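Local coordinates for protein Cfl (Pectobacterium brasiliense, PDB 7A9J) that is a coronafacic acid ligase of the ATP-dependent AMP-binding enzyme family and probably activates carboxylic acids for amide or thioester formation, at residues D176-D181 against Y201-L206; K197-S202 against I387-G392. The protein carries 1 engineered substitution. All coordinates share one frame; numbering follows the deposited sequence.

Contact 1: D176-D181 against Y201-L206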
loop_
_atom_site.group_PDB
_atom_site.type_symbol
_atom_site.label_atom_id
_atom_site.label_comp_id
_atom_site.label_asym_id
_atom_site.label_seq_id
_atom_site.Cartn_x
_atom_site.Cartn_y
_atom_site.Cartn_z
ATOM N N ASP A 176 -23.450 13.957 -18.506
ATOM C CA ASP A 176 -23.489 13.317 -17.181
ATOM C C ASP A 176 -23.540 14.398 -16.109
ATOM O O ASP A 176 -22.840 15.408 -16.209
ATOM C CB ASP A 176 -22.267 12.420 -16.934
ATOM C CG ASP A 176 -22.171 11.283 -17.944
ATOM O OD1 ASP A 176 -23.027 10.365 -17.882
ATOM O OD2 ASP A 176 -21.277 11.352 -18.825
ATOM N N ASN A 177 -24.390 14.214 -15.102
ATOM C CA ASN A 177 -24.463 15.162 -13.990
ATOM C C ASN A 177 -23.935 14.469 -12.740
ATOM O O ASN A 177 -24.642 13.669 -12.115
ATOM C CB ASN A 177 -25.877 15.670 -13.809
ATOM C CG ASN A 177 -26.341 16.419 -15.017
ATOM O OD1 ASN A 177 -25.657 17.344 -15.475
ATOM N ND2 ASN A 177 -27.451 15.985 -15.598
ATOM N N ILE A 178 -22.684 14.761 -12.410
ATOM C CA ILE A 178 -21.955 14.117 -11.301
ATOM C C ILE A 178 -21.771 15.167 -10.218
ATOM O O ILE A 178 -21.331 16.278 -10.514
ATOM C CB ILE A 178 -20.575 13.579 -11.738
ATOM C CG1 ILE A 178 -20.649 12.628 -12.942
ATOM C CG2 ILE A 178 -19.849 12.904 -10.571
ATOM C CD1 ILE A 178 -21.613 11.526 -12.817
ATOM N N TYR A 179 -22.115 14.830 -8.962
ATOM C CA TYR A 179 -22.036 15.764 -7.843
ATOM C C TYR A 179 -21.078 15.210 -6.805
ATOM O O TYR A 179 -20.912 14.000 -6.704
ATOM C CB TYR A 179 -23.409 15.995 -7.199
ATOM C CG TYR A 179 -24.378 16.567 -8.189
ATOM C CD1 TYR A 179 -24.380 17.914 -8.454
ATOM C CD2 TYR A 179 -25.247 15.742 -8.916
ATOM C CE1 TYR A 179 -25.251 18.453 -9.403
ATOM C CE2 TYR A 179 -26.101 16.273 -9.848
ATOM C CZ TYR A 179 -26.095 17.629 -10.084
ATOM O OH TYR A 179 -26.952 18.170 -11.012
ATOM N N THR A 180 -20.362 16.086 -6.107
ATOM C CA THR A 180 -19.249 15.557 -5.311
ATOM C C THR A 180 -19.714 14.743 -4.112
ATOM O O THR A 180 -18.967 13.872 -3.663
ATOM C CB THR A 180 -18.312 16.671 -4.852
ATOM O OG1 THR A 180 -19.067 17.606 -4.079
ATOM C CG2 THR A 180 -17.759 17.391 -6.062
ATOM N N ASP A 181 -20.953 14.926 -3.640
ATOM C CA ASP A 181 -21.397 14.090 -2.525
ATOM C C ASP A 181 -21.841 12.683 -2.949
ATOM O O ASP A 181 -22.102 11.835 -2.072
ATOM C CB ASP A 181 -22.534 14.804 -1.771
ATOM C CG ASP A 181 -23.682 15.185 -2.674
ATOM O OD1 ASP A 181 -24.815 14.817 -2.351
ATOM O OD2 ASP A 181 -23.451 15.864 -3.700
ATOM N N TYR A 201 -16.528 5.536 -0.575
ATOM C CA TYR A 201 -15.951 6.824 -0.990
ATOM C C TYR A 201 -16.967 7.577 -1.828
ATOM O O TYR A 201 -17.555 6.989 -2.745
ATOM C CB TYR A 201 -14.759 6.618 -1.897
ATOM C CG TYR A 201 -13.481 6.253 -1.190
ATOM C CD1 TYR A 201 -13.427 5.199 -0.296
ATOM C CD2 TYR A 201 -12.308 6.923 -1.527
ATOM C CE1 TYR A 201 -12.243 4.872 0.347
ATOM C CE2 TYR A 201 -11.095 6.579 -0.930
ATOM C CZ TYR A 201 -11.066 5.534 -0.032
ATOM O OH TYR A 201 -9.865 5.148 0.568
ATOM N N SER A 202 -17.160 8.867 -1.531
ATOM C CA SER A 202 -17.826 9.740 -2.488
ATOM C C SER A 202 -16.827 10.274 -3.516
ATOM O O SER A 202 -15.615 10.031 -3.437
ATOM C CB SER A 202 -18.514 10.898 -1.767
ATOM O OG SER A 202 -17.513 11.745 -1.219
ATOM N N GLN A 203 -17.384 10.933 -4.551
ATOM C CA GLN A 203 -16.547 11.718 -5.451
ATOM C C GLN A 203 -15.609 12.632 -4.662
ATOM O O GLN A 203 -14.409 12.722 -4.979
ATOM C CB GLN A 203 -17.423 12.500 -6.441
ATOM C CG GLN A 203 -18.228 11.582 -7.383
ATOM C CD GLN A 203 -17.434 11.174 -8.634
ATOM O OE1 GLN A 203 -16.334 11.655 -8.861
ATOM N NE2 GLN A 203 -18.038 10.309 -9.477
ATOM N N LYS A 204 -16.128 13.291 -3.620
ATOM C CA LYS A 204 -15.289 14.154 -2.791
ATOM C C LYS A 204 -14.218 13.376 -2.019
ATOM O O LYS A 204 -13.075 13.850 -1.931
ATOM C CB LYS A 204 -16.139 14.967 -1.809
ATOM C CG LYS A 204 -15.301 16.011 -1.047
ATOM C CD LYS A 204 -16.190 16.907 -0.140
ATOM C CE LYS A 204 -15.400 18.089 0.466
ATOM N NZ LYS A 204 -14.106 17.715 1.099
ATOM N N THR A 205 -14.568 12.224 -1.395
ATOM C CA THR A 205 -13.521 11.420 -0.762
ATOM C C THR A 205 -12.372 11.168 -1.725
ATOM O O THR A 205 -11.180 11.302 -1.372
ATOM C CB THR A 205 -14.033 10.043 -0.305
ATOM O OG1 THR A 205 -15.298 10.155 0.348
ATOM C CG2 THR A 205 -13.025 9.456 0.734
ATOM N N LEU A 206 -12.714 10.814 -2.966
ATOM C CA LEU A 206 -11.669 10.478 -3.906
ATOM C C LEU A 206 -10.836 11.714 -4.286
ATOM O O LEU A 206 -9.608 11.617 -4.386
ATOM C CB LEU A 206 -12.333 9.844 -5.129
ATOM C CG LEU A 206 -11.453 9.047 -6.036
ATOM C CD1 LEU A 206 -10.814 7.877 -5.284
ATOM C CD2 LEU A 206 -12.395 8.551 -7.174
#
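Ile178 and Gln203 meet where the loop 176-181 runs past the first turn of helix 203-214, a helix N-terminus closed by a capping box. Their side chains cross at about a right angle: the CG2 methyl of Ile178 lies against the Gln203 amide, 3.3 Å from NE2, and the same methyl also reaches CG and CD. Gln203 presents this group because its chain folds at chi2 (-86°) instead of extending. Leu93 of helix 83-95 also packs on Gln203.

A single backbone hydrogen bond joins the two segments beside this methyl-amide contact. Lys204 N donates to Thr180 O over 2.9 Å in a somewhat bent bond, so an amide of the first helical turn is satisfied by the loop. Thr180 CB lies 4.1 Å from Lys204 CB. From there the lysine chain, with CG anti to the backbone N, runs extended as far as CE and bends at the last torsion, leading away from the loop to where NZ forms a salt bridge with Asp208.

Ser202 is the N-cap, its CB packed on the carbonyl oxygens of Thr180 and Asp181. In the capping box, Thr205 N gives a nearly straight bond to Ser202 OG (3.0 Å), and Ser202 N returns one to Thr205 OG1 at 2.9 Å.

Contact 2: K197-S202 against I387-G392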
loop_
_atom_site.group_PDB
_atom_site.type_symbol
_atom_site.label_atom_id
_atom_site.label_comp_id
_atom_site.label_asym_id
_atom_site.label_seq_id
_atom_site.Cartn_x
_atom_site.Cartn_y
_atom_site.Cartn_z
ATOM N N LYS A 197 -15.542 -5.283 5.148
ATOM C CA LYS A 197 -16.119 -3.970 5.368
ATOM C C LYS A 197 -15.969 -3.173 4.086
ATOM O O LYS A 197 -14.838 -2.929 3.630
ATOM C CB LYS A 197 -15.445 -3.234 6.530
ATOM C CG LYS A 197 -15.542 -3.879 7.915
ATOM C CD LYS A 197 -15.027 -2.846 8.917
ATOM C CE LYS A 197 -13.772 -2.128 8.348
ATOM N NZ LYS A 197 -13.497 -0.740 8.863
ATOM N N GLY A 198 -17.103 -2.794 3.492
ATOM C CA GLY A 198 -17.065 -2.014 2.276
ATOM C C GLY A 198 -16.963 -0.542 2.606
ATOM O O GLY A 198 -17.950 0.061 2.996
ATOM N N ILE A 199 -15.783 0.040 2.439
ATOM C CA ILE A 199 -15.583 1.445 2.777
ATOM C C ILE A 199 -16.055 2.278 1.597
ATOM O O ILE A 199 -15.610 2.093 0.466
ATOM C CB ILE A 199 -14.115 1.741 3.095
ATOM C CG1 ILE A 199 -13.618 0.810 4.217
ATOM C CG2 ILE A 199 -13.944 3.199 3.441
ATOM C CD1 ILE A 199 -14.433 0.908 5.485
ATOM N N VAL A 200 -16.983 3.181 1.857
ATOM C CA VAL A 200 -17.653 3.913 0.790
ATOM C C VAL A 200 -16.967 5.258 0.638
ATOM O O VAL A 200 -16.877 6.026 1.598
ATOM C CB VAL A 200 -19.150 4.082 1.085
ATOM C CG1 VAL A 200 -19.835 4.851 -0.080
ATOM C CG2 VAL A 200 -19.770 2.683 1.261
ATOM N N TYR A 201 -16.528 5.536 -0.575
ATOM C CA TYR A 201 -15.951 6.824 -0.990
ATOM C C TYR A 201 -16.967 7.577 -1.828
ATOM O O TYR A 201 -17.555 6.989 -2.745
ATOM C CB TYR A 201 -14.759 6.618 -1.897
ATOM C CG TYR A 201 -13.481 6.253 -1.190
ATOM C CD1 TYR A 201 -13.427 5.199 -0.296
ATOM C CD2 TYR A 201 -12.308 6.923 -1.527
ATOM C CE1 TYR A 201 -12.243 4.872 0.347
ATOM C CE2 TYR A 201 -11.095 6.579 -0.930
ATOM C CZ TYR A 201 -11.066 5.534 -0.032
ATOM O OH TYR A 201 -9.865 5.148 0.568
ATOM N N SER A 202 -17.160 8.867 -1.531
ATOM C CA SER A 202 -17.826 9.740 -2.488
ATOM C C SER A 202 -16.827 10.274 -3.516
ATOM O O SER A 202 -15.615 10.031 -3.437
ATOM C CB SER A 202 -18.514 10.898 -1.767
ATOM O OG SER A 202 -17.513 11.745 -1.219
ATOM N N ILE A 387 -17.519 7.955 3.564
ATOM C CA ILE A 387 -18.914 8.220 3.833
ATOM C C ILE A 387 -19.442 7.286 4.903
ATOM O O ILE A 387 -20.355 7.644 5.648
ATOM C CB ILE A 387 -19.743 8.057 2.542
ATOM C CG1 ILE A 387 -19.174 8.938 1.425
ATOM C CG2 ILE A 387 -21.173 8.305 2.805
ATOM C CD1 ILE A 387 -18.760 10.342 1.876
ATOM N N GLY A 388 -18.918 6.076 4.970
ATOM C CA GLY A 388 -19.522 5.071 5.816
ATOM C C GLY A 388 -19.131 3.687 5.333
ATOM O O GLY A 388 -18.225 3.514 4.525
ATOM N N ILE A 389 -19.802 2.700 5.895
ATOM C CA ILE A 389 -19.507 1.314 5.581
ATOM C C ILE A 389 -20.740 0.696 4.970
ATOM O O ILE A 389 -21.840 0.768 5.545
ATOM C CB ILE A 389 -19.046 0.521 6.827
ATOM C CG1 ILE A 389 -17.674 1.036 7.301
ATOM C CG2 ILE A 389 -19.066 -0.969 6.509
ATOM C CD1 ILE A 389 -17.199 0.389 8.614
ATOM N N TRP A 390 -20.559 0.094 3.803
ATOM C CA TRP A 390 -21.638 -0.598 3.154
ATOM C C TRP A 390 -21.813 -1.949 3.834
ATOM O O TRP A 390 -20.865 -2.734 3.893
ATOM C CB TRP A 390 -21.311 -0.780 1.672
ATOM C CG TRP A 390 -22.303 -1.569 1.040
ATOM C CD1 TRP A 390 -22.159 -2.838 0.568
ATOM C CD2 TRP A 390 -23.662 -1.203 0.806
ATOM N NE1 TRP A 390 -23.325 -3.275 0.039
ATOM C CE2 TRP A 390 -24.277 -2.298 0.174
ATOM C CE3 TRP A 390 -24.423 -0.054 1.074
ATOM C CZ2 TRP A 390 -25.618 -2.278 -0.214
ATOM C CZ3 TRP A 390 -25.758 -0.037 0.694
ATOM C CH2 TRP A 390 -26.344 -1.146 0.062
ATOM N N ASN A 391 -23.011 -2.236 4.313
ATOM C CA ASN A 391 -23.200 -3.428 5.132
ATOM C C ASN A 391 -23.945 -4.504 4.386
ATOM O O ASN A 391 -24.407 -5.472 4.994
ATOM C CB ASN A 391 -23.901 -3.070 6.449
ATOM C CG ASN A 391 -25.309 -2.505 6.262
ATOM O OD1 ASN A 391 -26.001 -2.764 5.269
ATOM N ND2 ASN A 391 -25.745 -1.728 7.251
ATOM N N GLY A 392 -24.052 -4.362 3.067
ATOM C CA GLY A 392 -24.868 -5.206 2.251
ATOM C C GLY A 392 -26.215 -4.607 1.919
ATOM O O GLY A 392 -26.736 -4.848 0.821
#
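Strand 198-202 and strand 388-390 pair antiparallel, their short axes 4.6 Å apart at closest approach and their N-to-C directions 124° apart. Gly198 and Trp390 form a hydrogen-bonded pair in which Trp390 N donates to Gly198 O over 2.7 Å. Ile199 and Ile389 follow as a non-hydrogen-bonded pair. Val200 N then donates to Gly388 O, and Ile387 N reaches Val200 O at 2.8 Å with an N-H...O angle of 169°.

On one face Ile199 and Ile389 lie obliquely against each other, CD1 of Ile199 being 3.7 Å from CG1 of Ile389. The CD1 methyl of Ile389 extends farther, to Lys197, touching both CD and NZ at 3.9 Å; that ammonium group forms a salt bridge with Glu338.

The other face carries Val200 and Trp390. Val200 sets CG1 anti to its backbone N (chi1 -179°), which leaves CG2 to rest 3.8 Å from Trp390 CB while CG1 faces Ile387 CB. Beyond CB the indole swings away from strand 198-202; NE1 bonds to His117 O and the ring takes a cation-pi contact from Arg74. Gly198 has no side chain beside Trp390 CB, where room is tight.

Toward the end of strand 198-202, Ile387 lays its CD1 methyl 3.6 Å from Ser202 OG, and its CG1 lies over Ser202 N. The two strands are the inner pair of a four-stranded antiparallel sheet, ordered 183-188, 198-202, 388-390, 395-397, which joins chain parts 185 residues apart at their closest ends within the AMP-binding domain.

Overall arrangement
Contacts 1 and 2 follow one another along strand 198-202, sharing Tyr201 and Ser202, with centres 14 Å apart. Contact 2 ties the strand to 388-390 in the antiparallel sheet; contact 1 takes over where the strand gives way to helix 203-214 and the loop 176-181 passes. They touch directly at Thr205 OG1 and Ile387 CD1, 3.8 Å apart. The ligand, an indenone carboxylic acid, lies beside a residue both contacts share: the Tyr201 side chain is about 4 Å from it, with its OH bonded to Gly340 O of the pocket. The Ser202 side chain is about 14 Å from the ligand, and Leu206 packs on the pocket residue Leu244.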